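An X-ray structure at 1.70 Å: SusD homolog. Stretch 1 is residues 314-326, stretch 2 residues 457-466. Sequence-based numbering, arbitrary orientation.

Stretch 1, residues 314-326: EDVSDIRRDLSIA
Stretch 2 457-466: KERSYELSFE

Two segments whose touching residues are at least 138 apart in sequence meet here around one arginine. Stretch 1 is a loop that runs into a short helix through 324 and leaves as a strand at 325-326; stretch 2 is the last part of a helix followed by a turn. The helix axes approach to 9.8 Å with 54° between their N-to-C directions. The register is set by two CA pairs: Arg 320 CA lies 7.1 Å from Tyr 461 CA, and Ser 324 CA lies 7.1 Å from Ser 464 CA. One helical turn on stretch 1 thus spans the step from the helix to the turn on stretch 2. The contact buries 393 Å², both sides summed.

A type I turn from Asp 315 to Asp 318, closed by Asp 318 N to Asp 315 O at 3.0 Å, brings both aspartates toward stretch 2. Asp 315 (chi1 m, phi/psi -89/74) sets OD2 3.5 Å from CE2 of Tyr 461 and receives a hydrogen bond from water 1, with 2.7 Å between OD2 and the water oxygen. The same water accepts from Lys 457 NZ at 3.0 Å and lies 2.6 Å from Tyr 461 OH, so it ties the loop to two residues one helical turn apart. Lys 457 reaches it through a t, t, p, t side chain.

Asp 318, chi1 t with phi/psi -73/109, has two tasks. Its OD1 caps the helix by accepting from Arg 320 N at 2.9 Å, and it also accepts from Arg 320 NE at 3.0 Å, while OD2 takes Arg 320 NH2 at 2.9 Å in a salt bridge. The carboxylate therefore fixes both the backbone and the guanidinium of the same residue.

Arg 320 (m, t, m, chi4 -173°) points toward stretch 2 and has 95 Å² covered by it. NH1 donates to Glu 458 OE2 at 2.7 Å and to Glu 462 OE1 at 2.8 Å, and NH2 reaches Glu 458 OE2 at 2.8 Å. Both glutamate oxygens lie at the guanidinium edge, near its plane, while CB of Tyr 461 sits over one face, 3.7 Å from NH2. Glu 458 and Glu 462, four residues apart, share the t, p pattern in chi1 and chi2; neither CB points toward stretch 1, but both side chains bend back to bring their ends nearer.

Arg 321 faces sideways and braces the loop instead: NH1 donates to Asp 315 O at 2.7 Å and NH2 to Val 316 O at 2.9 Å.

Ser 324 (chi1 m) donates from OG to Arg 320 O at 2.7 Å and accepts from water 2, 2.8 Å from OG. That water also donates to Tyr 461 O at 2.7 Å and lies 2.6 Å from Ser 464 OG, bridging the stretches.

Ile 325 (m, t; phi/psi -126/129) is the first residue to leave helical geometry. Its CG1 meets Phe 465 CE2 at 3.8 Å, at the ring edge. Phe 465 adopts phi/psi 74/-4 within the type II turn from Leu 463 to Glu 466.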

# COMPACT_ATOMS: atom_id res chain seq x y z
N GLU A 314 -0.65 -1.44 25.54
CA GLU A 314 -0.43 -0.45 26.59
C GLU A 314 -1.34 0.80 26.42
O GLU A 314 -1.73 1.38 27.41
CB GLU A 314 1.05 -0.03 26.61
CG GLU A 314 1.98 -1.16 27.05
CD GLU A 314 1.69 -1.66 28.49
OE1 GLU A 314 1.78 -0.85 29.46
OE2 GLU A 314 1.35 -2.85 28.67
N ASP A 315 -1.65 1.18 25.19
CA ASP A 315 -2.52 2.35 24.88
C ASP A 315 -3.97 1.90 24.81
O ASP A 315 -4.60 1.79 23.73
CB ASP A 315 -2.12 2.95 23.54
CG ASP A 315 -0.71 3.52 23.55
OD1 ASP A 315 -0.18 3.65 24.66
OD2 ASP A 315 -0.18 3.86 22.48
N VAL A 316 -4.51 1.62 26.00
CA VAL A 316 -5.78 0.96 26.11
C VAL A 316 -6.93 1.55 25.30
O VAL A 316 -7.66 0.83 24.62
CB VAL A 316 -6.17 0.79 27.62
CG1 VAL A 316 -7.58 0.26 27.76
CG2 VAL A 316 -5.15 -0.18 28.30
N SER A 317 -7.06 2.87 25.35
CA SER A 317 -8.19 3.55 24.74
C SER A 317 -8.09 3.73 23.24
O SER A 317 -9.01 4.25 22.64
CB SER A 317 -8.42 4.89 25.44
OG SER A 317 -8.66 4.67 26.82
N ASP A 318 -6.99 3.32 22.63
CA ASP A 318 -6.84 3.41 21.18
C ASP A 318 -7.73 2.34 20.55
O ASP A 318 -7.42 1.13 20.64
CB ASP A 318 -5.38 3.18 20.83
CG ASP A 318 -5.08 3.40 19.37
OD1 ASP A 318 -6.01 3.26 18.53
OD2 ASP A 318 -3.89 3.66 19.07
N ILE A 319 -8.81 2.79 19.90
CA ILE A 319 -9.80 1.86 19.33
C ILE A 319 -9.31 1.17 18.05
O ILE A 319 -9.92 0.22 17.58
CB ILE A 319 -11.19 2.52 19.09
CG1 ILE A 319 -11.17 3.52 17.93
CG2 ILE A 319 -11.71 3.11 20.43
CD1 ILE A 319 -12.55 3.91 17.44
N ARG A 320 -8.21 1.65 17.49
CA ARG A 320 -7.73 1.09 16.25
C ARG A 320 -7.14 -0.27 16.47
O ARG A 320 -7.09 -1.05 15.54
CB ARG A 320 -6.68 1.96 15.64
CG ARG A 320 -7.19 3.32 15.21
CD ARG A 320 -6.06 4.24 14.81
NE ARG A 320 -5.22 4.57 15.97
CZ ARG A 320 -4.22 5.46 15.95
NH1 ARG A 320 -3.93 6.14 14.86
NH2 ARG A 320 -3.52 5.70 17.03
N ARG A 321 -6.65 -0.54 17.68
CA ARG A 321 -5.96 -1.80 17.97
C ARG A 321 -6.84 -3.02 17.67
O ARG A 321 -6.47 -3.85 16.86
CB ARG A 321 -5.43 -1.82 19.39
CG ARG A 321 -4.64 -3.12 19.78
CD ARG A 321 -4.11 -3.10 21.24
NE ARG A 321 -5.26 -2.86 22.10
CZ ARG A 321 -5.60 -1.70 22.65
NH1 ARG A 321 -4.84 -0.60 22.52
NH2 ARG A 321 -6.72 -1.64 23.33
N ASP A 322 -8.00 -3.09 18.29
CA ASP A 322 -8.93 -4.19 18.04
C ASP A 322 -9.55 -4.19 16.63
O ASP A 322 -10.01 -5.24 16.17
CB ASP A 322 -10.04 -4.20 19.09
CG ASP A 322 -9.50 -4.48 20.47
OD1 ASP A 322 -8.53 -5.25 20.60
OD2 ASP A 322 -10.04 -3.92 21.43
N LEU A 323 -9.60 -3.03 15.98
CA LEU A 323 -10.09 -2.94 14.62
C LEU A 323 -9.06 -3.36 13.61
O LEU A 323 -9.43 -3.72 12.50
CB LEU A 323 -10.57 -1.53 14.29
CG LEU A 323 -11.85 -1.14 14.99
CD1 LEU A 323 -12.14 0.37 14.89
CD2 LEU A 323 -13.04 -1.94 14.39
N SER A 324 -7.78 -3.36 14.02
CA SER A 324 -6.66 -3.69 13.15
C SER A 324 -6.11 -5.11 13.24
O SER A 324 -5.65 -5.67 12.22
CB SER A 324 -5.51 -2.71 13.45
OG SER A 324 -5.89 -1.37 13.16
N ILE A 325 -6.23 -5.71 14.43
CA ILE A 325 -5.62 -7.02 14.74
C ILE A 325 -6.66 -7.99 15.26
O ILE A 325 -7.43 -7.65 16.17
CB ILE A 325 -4.51 -6.87 15.79
CG1 ILE A 325 -3.42 -5.90 15.33
CG2 ILE A 325 -3.87 -8.22 16.14
CD1 ILE A 325 -2.33 -5.57 16.39
N ALA A 326 -6.69 -9.19 14.65
CA ALA A 326 -7.62 -10.24 14.99
C ALA A 326 -6.92 -11.29 15.84
O ALA A 326 -5.99 -11.93 15.38
CB ALA A 326 -8.19 -10.93 13.73
N LYS A 457 6.01 5.78 15.01
CA LYS A 457 5.15 4.84 15.71
C LYS A 457 3.68 4.99 15.28
O LYS A 457 2.95 3.99 15.06
CB LYS A 457 5.28 5.02 17.24
CG LYS A 457 4.49 4.00 18.01
CD LYS A 457 4.80 4.06 19.53
CE LYS A 457 4.25 5.30 20.15
NZ LYS A 457 4.36 5.21 21.62
N GLU A 458 3.24 6.24 15.15
CA GLU A 458 1.83 6.50 14.77
C GLU A 458 1.50 5.87 13.45
O GLU A 458 0.39 5.39 13.24
CB GLU A 458 1.56 8.01 14.74
CG GLU A 458 0.11 8.32 14.69
CD GLU A 458 -0.62 7.90 15.97
OE1 GLU A 458 0.00 7.97 17.06
OE2 GLU A 458 -1.80 7.51 15.87
N ARG A 459 2.46 5.86 12.52
CA ARG A 459 2.26 5.21 11.23
C ARG A 459 1.93 3.74 11.38
O ARG A 459 1.08 3.21 10.62
CB ARG A 459 3.46 5.43 10.30
CG ARG A 459 3.62 6.90 9.87
CD ARG A 459 4.72 7.06 8.84
NE ARG A 459 4.38 6.45 7.55
CZ ARG A 459 3.51 6.97 6.68
NH1 ARG A 459 2.86 8.12 6.92
NH2 ARG A 459 3.25 6.29 5.59
N SER A 460 2.55 3.06 12.35
CA SER A 460 2.20 1.67 12.61
C SER A 460 0.80 1.56 13.16
O SER A 460 0.02 0.72 12.70
CB SER A 460 3.23 0.98 13.51
OG SER A 460 3.14 1.38 14.86
N TYR A 461 0.42 2.42 14.12
CA TYR A 461 -0.93 2.38 14.71
C TYR A 461 -2.03 2.79 13.74
O TYR A 461 -3.15 2.25 13.81
CB TYR A 461 -1.00 3.22 16.00
CG TYR A 461 -0.09 2.73 17.13
CD1 TYR A 461 0.35 1.41 17.21
CD2 TYR A 461 0.20 3.56 18.20
CE1 TYR A 461 1.12 0.97 18.28
CE2 TYR A 461 0.94 3.12 19.28
CZ TYR A 461 1.40 1.83 19.31
OH TYR A 461 2.14 1.40 20.39
N GLU A 462 -1.71 3.69 12.81
CA GLU A 462 -2.72 4.15 11.89
C GLU A 462 -2.89 3.27 10.66
O GLU A 462 -4.02 3.00 10.21
CB GLU A 462 -2.41 5.58 11.43
CG GLU A 462 -3.45 6.15 10.46
CD GLU A 462 -4.87 6.21 11.01
OE1 GLU A 462 -5.07 6.22 12.28
OE2 GLU A 462 -5.82 6.20 10.18
N LEU A 463 -1.76 2.81 10.13
CA LEU A 463 -1.71 2.18 8.81
C LEU A 463 -1.29 0.70 8.79
O LEU A 463 -0.99 0.17 7.73
CB LEU A 463 -0.71 2.98 7.96
CG LEU A 463 -0.98 4.47 7.83
CD1 LEU A 463 0.28 5.18 7.26
CD2 LEU A 463 -2.16 4.72 6.95
N SER A 464 -1.26 0.04 9.95
CA SER A 464 -0.78 -1.32 10.05
C SER A 464 -1.38 -2.20 8.98
O SER A 464 -2.55 -2.10 8.70
CB SER A 464 -1.09 -1.93 11.43
OG SER A 464 -2.48 -1.98 11.72
N PHE A 465 -0.51 -3.02 8.33
CA PHE A 465 -0.92 -4.05 7.37
C PHE A 465 -1.37 -3.49 6.00
O PHE A 465 -1.65 -4.28 5.10
CB PHE A 465 -1.97 -5.00 7.97
CG PHE A 465 -1.68 -5.34 9.39
CD1 PHE A 465 -0.45 -5.90 9.75
CD2 PHE A 465 -2.62 -5.08 10.39
CE1 PHE A 465 -0.17 -6.17 11.08
CE2 PHE A 465 -2.32 -5.35 11.72
CZ PHE A 465 -1.09 -5.87 12.06
N GLU A 466 -1.44 -2.17 5.85
CA GLU A 466 -1.88 -1.54 4.60
C GLU A 466 -0.74 -1.35 3.56
O GLU A 466 -0.91 -0.66 2.55
CB GLU A 466 -2.56 -0.21 4.88
CG GLU A 466 -3.84 -0.33 5.68
CD GLU A 466 -4.42 1.01 6.07
OE1 GLU A 466 -4.66 1.88 5.19
OE2 GLU A 466 -4.65 1.20 7.28
O HOH W 1 2.39 3.06 22.35
O HOH W 2 -3.82 0.24 12.18